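Local structure of octopine dehydrogenase (Pecten maximus, 3C7A) at residues E122-C125 with R126-G130; A94-G97 with Y98-M102; E328-P331 with M332-V336. The protein catalyses the NADH-dependent reductive condensation of L-arginine with pyruvate to D-octopine, and the reverse oxidation of D-octopine with NAD(+). All blocks are in the same frame, centred on the assembly; numbering follows the deposited sequence.

Overall arrangement
From the N terminus, contact 2 (94-102) comes first, on the helix between parallel strands 85-88 and 111-114; contact 1 (122-130) follows on the helix between strands 111-114 and 137-141; contact 3 (328-336) lies far later, on helix 330-344 of the alpha-helical region. Each is local to its own helix, so the three run in series, neither nesting nor crossing, and none closes a long loop. Contacts 1 and 2 touch where Gln124 and Ile128 pack on His95, Glu96 and Phe99, joining neighbouring crossover helices packed against the nucleotide-binding sheet. Contact 3, its centre about 18 Å from that of contact 1 and 19 Å from that of contact 2, touches neither.

Contact 1 (E122-C125 with R126-G130); sequences EFQC and RDILG
Cys125 and Leu129 meet one turn apart on helix 121-129, where the thiol sulfur SG of Cys125 lies 3.8 Å from the methyl CD1 of Leu129. SG of Cys125 stands anti to the backbone N (chi1 -173°), which places it beside its own carbonyl carbon, within reach of Leu129 in the next turn. A looser van der Waals contact follows: the aliphatic CG of Gln124 runs alongside CD1 of Ile128 at 4.1 Å, both side chains pointing the same way. Hydrogen bonds of the i to i+4 kind carry the backbone. Arg126 N reaches Glu122 O at 3.3 Å and Leu129 N reaches Cys125 O at 3.2 Å, whereas the two bonds between them, from Asp127 and Ile128, are weak. The aliphatic start of Arg126 lies against the first of these acceptors, its CG 3.5 Å from Glu122 O. Polar ends are held from outside the helix: Gln124 OE1 by Arg381, Glu122 OE2 by Ser140, and the Arg126 guanidinium, weakly, by the carbonyls of Ile394 and Leu395. Gly130, with positive phi, is the first residue to leave helical backbone angles. The contact lies in the helical crossover of the beta-alpha-beta unit between parallel strands 111-114 and 137-141.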
# COMPACT_ATOMS: atom_id res chain seq x y z
N GLU A 122 4.99 -4.63 -8.76
CA GLU A 122 5.98 -5.40 -9.52
C GLU A 122 5.79 -5.35 -11.04
O GLU A 122 6.77 -5.30 -11.79
CB GLU A 122 6.02 -6.86 -9.05
CG GLU A 122 6.48 -7.07 -7.59
CD GLU A 122 5.33 -7.03 -6.58
OE1 GLU A 122 4.19 -6.72 -6.96
OE2 GLU A 122 5.59 -7.33 -5.39
N PHE A 123 4.53 -5.36 -11.49
CA PHE A 123 4.22 -5.27 -12.93
C PHE A 123 4.68 -3.95 -13.54
O PHE A 123 5.20 -3.92 -14.67
CB PHE A 123 2.71 -5.46 -13.20
CG PHE A 123 2.12 -6.74 -12.64
CD1 PHE A 123 2.80 -7.96 -12.75
CD2 PHE A 123 0.87 -6.73 -12.03
CE1 PHE A 123 2.25 -9.13 -12.23
CE2 PHE A 123 0.31 -7.90 -11.51
CZ PHE A 123 1.00 -9.11 -11.61
N GLN A 124 4.50 -2.86 -12.79
CA GLN A 124 4.87 -1.50 -13.22
C GLN A 124 6.39 -1.32 -13.35
O GLN A 124 6.87 -0.72 -14.31
CB GLN A 124 4.27 -0.46 -12.26
CG GLN A 124 4.46 1.00 -12.68
CD GLN A 124 3.77 1.99 -11.74
OE1 GLN A 124 3.93 1.93 -10.52
NE2 GLN A 124 3.00 2.91 -12.31
N CYS A 125 7.13 -1.85 -12.37
CA CYS A 125 8.59 -1.79 -12.35
C CYS A 125 9.22 -2.52 -13.55
O CYS A 125 10.17 -2.02 -14.15
CB CYS A 125 9.13 -2.37 -11.03
SG CYS A 125 10.92 -2.19 -10.75
N ARG A 126 8.67 -3.68 -13.89
CA ARG A 126 9.14 -4.49 -15.02
C ARG A 126 8.97 -3.78 -16.37
O ARG A 126 9.85 -3.85 -17.22
CB ARG A 126 8.44 -5.86 -15.04
CG ARG A 126 8.99 -6.88 -14.04
CD ARG A 126 8.07 -8.09 -13.91
NE ARG A 126 8.74 -9.24 -13.28
CZ ARG A 126 8.12 -10.33 -12.83
NH1 ARG A 126 6.80 -10.45 -12.92
NH2 ARG A 126 8.83 -11.31 -12.29
N ASP A 127 7.83 -3.11 -16.54
CA ASP A 127 7.51 -2.41 -17.80
C ASP A 127 8.44 -1.23 -18.09
O ASP A 127 8.89 -1.05 -19.23
CB ASP A 127 6.05 -1.94 -17.78
CG ASP A 127 5.62 -1.29 -19.09
OD1 ASP A 127 5.40 -2.02 -20.09
OD2 ASP A 127 5.50 -0.04 -19.13
N ILE A 128 8.74 -0.44 -17.06
CA ILE A 128 9.51 0.80 -17.23
C ILE A 128 11.03 0.57 -17.27
O ILE A 128 11.73 1.21 -18.07
CB ILE A 128 9.11 1.87 -16.16
CG1 ILE A 128 7.62 2.23 -16.31
CG2 ILE A 128 9.96 3.14 -16.30
CD1 ILE A 128 7.02 2.97 -15.13
N LEU A 129 11.54 -0.34 -16.44
CA LEU A 129 12.99 -0.60 -16.38
C LEU A 129 13.52 -1.56 -17.45
O LEU A 129 14.70 -1.51 -17.80
CB LEU A 129 13.41 -1.09 -14.98
CG LEU A 129 13.34 -0.13 -13.78
CD1 LEU A 129 13.93 -0.79 -12.54
CD2 LEU A 129 14.04 1.20 -14.06
N GLY A 130 12.66 -2.44 -17.96
CA GLY A 130 13.02 -3.38 -19.02
C GLY A 130 13.92 -4.52 -18.57
O GLY A 130 13.63 -5.19 -17.57

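Contact 2 (A94-G97 with Y98-M102); sequences AHEG and YFQAM
Tyr98 sends its ring back along the first turn of helix 95-102, the crossover helix of a beta-alpha-beta unit in the NADH-binding region, and meets the carbonyl oxygen of Ala94. That oxygen sits at the ring edge, near its plane, 3.3 Å from CD2 of Tyr98. With CG beside the backbone N (chi1 -72°), the tyrosine leans toward the start of the helix; its hydroxyl is weakly hydrogen-bonded to the amide of Leu34, next to Phe35 of the NADH site. Gly97 O accepts a weak bond from Ala101 N and has the methyl CB of Ala101 beside it, 3.6 Å away. The His95 carbonyl serves two amides: Phe99 N comes nearly straight along the C=O axis at 3.3 Å, while Tyr98 N makes a weak, bent bond. Glu96 O takes a weak bond from Gln100 N and has CG of Gln100 lying 3.6 Å from it. On the flank facing helix 121-129, His95 ND1 is weakly bonded to Arg381, which also bonds OE1 of Gln124 on that helix. The Phe99 ring also reaches back to the doubly used carbonyl, its CD2 3.5 Å from His95 O.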
# COMPACT_ATOMS: atom_id res chain seq x y z
N ALA A 94 1.75 8.50 -7.53
CA ALA A 94 3.01 9.19 -7.78
C ALA A 94 4.19 8.26 -8.11
O ALA A 94 5.30 8.74 -8.38
CB ALA A 94 3.36 10.10 -6.59
N HIS A 95 3.95 6.95 -8.09
CA HIS A 95 5.01 5.96 -8.33
C HIS A 95 5.58 5.98 -9.75
O HIS A 95 6.79 5.80 -9.94
CB HIS A 95 4.56 4.54 -7.96
CG HIS A 95 4.44 4.30 -6.48
ND1 HIS A 95 3.71 3.26 -5.95
CD2 HIS A 95 4.96 4.97 -5.42
CE1 HIS A 95 3.78 3.29 -4.63
NE2 HIS A 95 4.53 4.33 -4.28
N GLU A 96 4.72 6.21 -10.75
CA GLU A 96 5.12 6.25 -12.17
C GLU A 96 6.25 7.26 -12.44
O GLU A 96 7.18 6.96 -13.20
CB GLU A 96 3.91 6.54 -13.07
CG GLU A 96 4.19 6.40 -14.57
CD GLU A 96 3.03 6.84 -15.46
OE1 GLU A 96 2.48 7.94 -15.24
OE2 GLU A 96 2.68 6.09 -16.39
N GLY A 97 6.15 8.43 -11.82
CA GLY A 97 7.14 9.50 -11.99
C GLY A 97 8.54 9.16 -11.49
O GLY A 97 9.53 9.55 -12.12
N TYR A 98 8.62 8.44 -10.38
CA TYR A 98 9.90 8.05 -9.79
C TYR A 98 10.63 6.94 -10.55
O TYR A 98 11.86 6.97 -10.66
CB TYR A 98 9.75 7.70 -8.30
CG TYR A 98 9.51 8.91 -7.41
CD1 TYR A 98 10.56 9.75 -7.04
CD2 TYR A 98 8.23 9.21 -6.95
CE1 TYR A 98 10.34 10.87 -6.23
CE2 TYR A 98 8.00 10.32 -6.14
CZ TYR A 98 9.06 11.14 -5.78
OH TYR A 98 8.83 12.24 -4.99
N PHE A 99 9.88 5.98 -11.08
CA PHE A 99 10.45 4.90 -11.91
C PHE A 99 11.07 5.43 -13.21
O PHE A 99 12.14 4.96 -13.63
CB PHE A 99 9.40 3.82 -12.23
CG PHE A 99 9.12 2.87 -11.09
CD1 PHE A 99 10.15 2.21 -10.42
CD2 PHE A 99 7.80 2.59 -10.71
CE1 PHE A 99 9.88 1.33 -9.37
CE2 PHE A 99 7.52 1.71 -9.66
CZ PHE A 99 8.57 1.07 -8.99
N GLN A 100 10.40 6.39 -13.85
CA GLN A 100 10.90 7.01 -15.09
C GLN A 100 12.19 7.82 -14.88
O GLN A 100 13.08 7.79 -15.72
CB GLN A 100 9.82 7.90 -15.72
CG GLN A 100 8.69 7.14 -16.43
CD GLN A 100 7.56 8.04 -16.91
OE1 GLN A 100 6.83 7.69 -17.85
NE2 GLN A 100 7.38 9.19 -16.27
N ALA A 101 12.28 8.51 -13.74
CA ALA A 101 13.42 9.38 -13.44
C ALA A 101 14.70 8.62 -13.07
O ALA A 101 15.81 9.07 -13.39
CB ALA A 101 13.06 10.37 -12.34
N MET A 102 14.55 7.47 -12.40
CA MET A 102 15.70 6.70 -11.90
C MET A 102 16.34 5.76 -12.93
O MET A 102 17.47 5.32 -12.75
CB MET A 102 15.30 5.90 -10.64
CG MET A 102 14.44 4.66 -10.91
SD MET A 102 14.20 3.58 -9.48
CE MET A 102 13.03 4.53 -8.51

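Contact 3 (E328-P331 with M332-V336); sequences EDIP and MGMIV
Met332 folds back over the opening turn of helix 330-344, in the alpha-helical region of the enzyme, where the backbone makes a wider pi-type turn before settling into regular helix. Its CB lies 3.2 Å from Glu328 O, the same oxygen that accepts the hydrogen bond from Met332 N. CG is still close to that carbonyl and also reaches the carbonyl carbon of Pro331. Beyond it the chain bends twice, at chi2 (-75°) and chi3 (97°), which carries it round through SD and brings the methyl CE back to Pro331. CE of Met332 ends 3.4 Å from Pro331 O and 4.0 Å from Pro331 CB, so the methyl lies against the Pro331 carbonyl group and only brushes the ring at CB. An alanine here keeps the backbone bond to Glu328 but lacks CG, SD and CE, and would probably leave a gap beside the Pro331 carbonyl.

The widened turn shows in the bonding: Met334 N reaches Asp329 O at 3.1 Å and Ile335 N reaches Ile330 O, both five residues back. Gly333 brings its CA against Asp329 O in a CA-H...O contact of 3.4 Å. On the flank facing helix 349-362, Ile330 lies across both Met334 and Ile335, with its CD1 4.0 Å from SD of Met334. At the other end of the turn the acidic side chains face the active centre: Glu328 touches Gln118, which binds pyruvate, and Asp329 packs on the active-site His212. Ile335 closes the turn against Ile330: its CG1 meets Ile330 CG2 at 3.9 Å and stands 3.3 Å from Ile330 O, the oxygen already bonded, in the carbonyl plane, to Ile335 N.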
# COMPACT_ATOMS: atom_id res chain seq x y z
N GLU A 328 -8.35 5.68 -4.76
CA GLU A 328 -7.12 4.89 -4.66
C GLU A 328 -7.40 3.38 -4.61
O GLU A 328 -6.78 2.61 -5.33
CB GLU A 328 -6.28 5.31 -3.44
CG GLU A 328 -5.44 6.57 -3.66
CD GLU A 328 -3.97 6.27 -3.96
OE1 GLU A 328 -3.27 5.73 -3.08
OE2 GLU A 328 -3.51 6.60 -5.08
N ASP A 329 -8.36 2.98 -3.76
CA ASP A 329 -8.64 1.55 -3.52
C ASP A 329 -9.24 0.78 -4.70
O ASP A 329 -9.18 -0.45 -4.73
CB ASP A 329 -9.54 1.39 -2.28
CG ASP A 329 -8.82 1.69 -0.97
OD1 ASP A 329 -7.62 2.06 -1.01
OD2 ASP A 329 -9.45 1.57 0.10
N ILE A 330 -9.81 1.49 -5.67
CA ILE A 330 -10.37 0.85 -6.87
C ILE A 330 -9.32 0.63 -7.98
O ILE A 330 -9.01 -0.52 -8.30
CB ILE A 330 -11.66 1.56 -7.41
CG1 ILE A 330 -12.77 1.60 -6.34
CG2 ILE A 330 -12.15 0.93 -8.72
CD1 ILE A 330 -13.33 0.23 -5.92
N PRO A 331 -8.75 1.72 -8.56
CA PRO A 331 -7.79 1.52 -9.66
C PRO A 331 -6.45 0.91 -9.24
O PRO A 331 -5.78 0.28 -10.07
CB PRO A 331 -7.59 2.94 -10.21
CG PRO A 331 -7.88 3.84 -9.07
CD PRO A 331 -8.95 3.15 -8.27
N MET A 332 -5.99 1.17 -8.03
CA MET A 332 -4.76 0.62 -7.43
C MET A 332 -4.93 -0.63 -6.47
O MET A 332 -4.00 -0.95 -5.74
CB MET A 332 -3.97 1.71 -6.69
CG MET A 332 -3.78 3.05 -7.40
SD MET A 332 -2.59 3.04 -8.69
CE MET A 332 -3.61 2.84 -9.97
N GLY A 333 -6.11 -1.27 -6.53
CA GLY A 333 -6.57 -2.35 -5.68
C GLY A 333 -7.54 -3.42 -6.26
O GLY A 333 -7.13 -4.38 -6.85
N MET A 334 -8.83 -3.20 -6.11
CA MET A 334 -9.88 -4.09 -6.68
C MET A 334 -9.70 -4.48 -8.20
O MET A 334 -9.83 -5.62 -8.54
CB MET A 334 -11.33 -3.60 -6.36
CG MET A 334 -11.88 -3.59 -4.90
SD MET A 334 -13.71 -3.51 -4.61
CE MET A 334 -14.16 -5.15 -5.09
N ILE A 335 -9.33 -3.51 -9.06
CA ILE A 335 -9.14 -3.74 -10.51
C ILE A 335 -7.96 -4.67 -10.81
O ILE A 335 -8.02 -5.48 -11.74
CB ILE A 335 -9.01 -2.39 -11.30
CG1 ILE A 335 -10.28 -1.53 -11.16
CG2 ILE A 335 -8.68 -2.63 -12.78
CD1 ILE A 335 -11.56 -2.12 -11.76
N VAL A 336 -6.89 -4.56 -10.01
CA VAL A 336 -5.71 -5.42 -10.17
C VAL A 336 -6.03 -6.89 -9.84
O VAL A 336 -5.59 -7.81 -10.55
CB VAL A 336 -4.50 -4.92 -9.31
CG1 VAL A 336 -3.23 -5.72 -9.62
CG2 VAL A 336 -4.25 -3.43 -9.54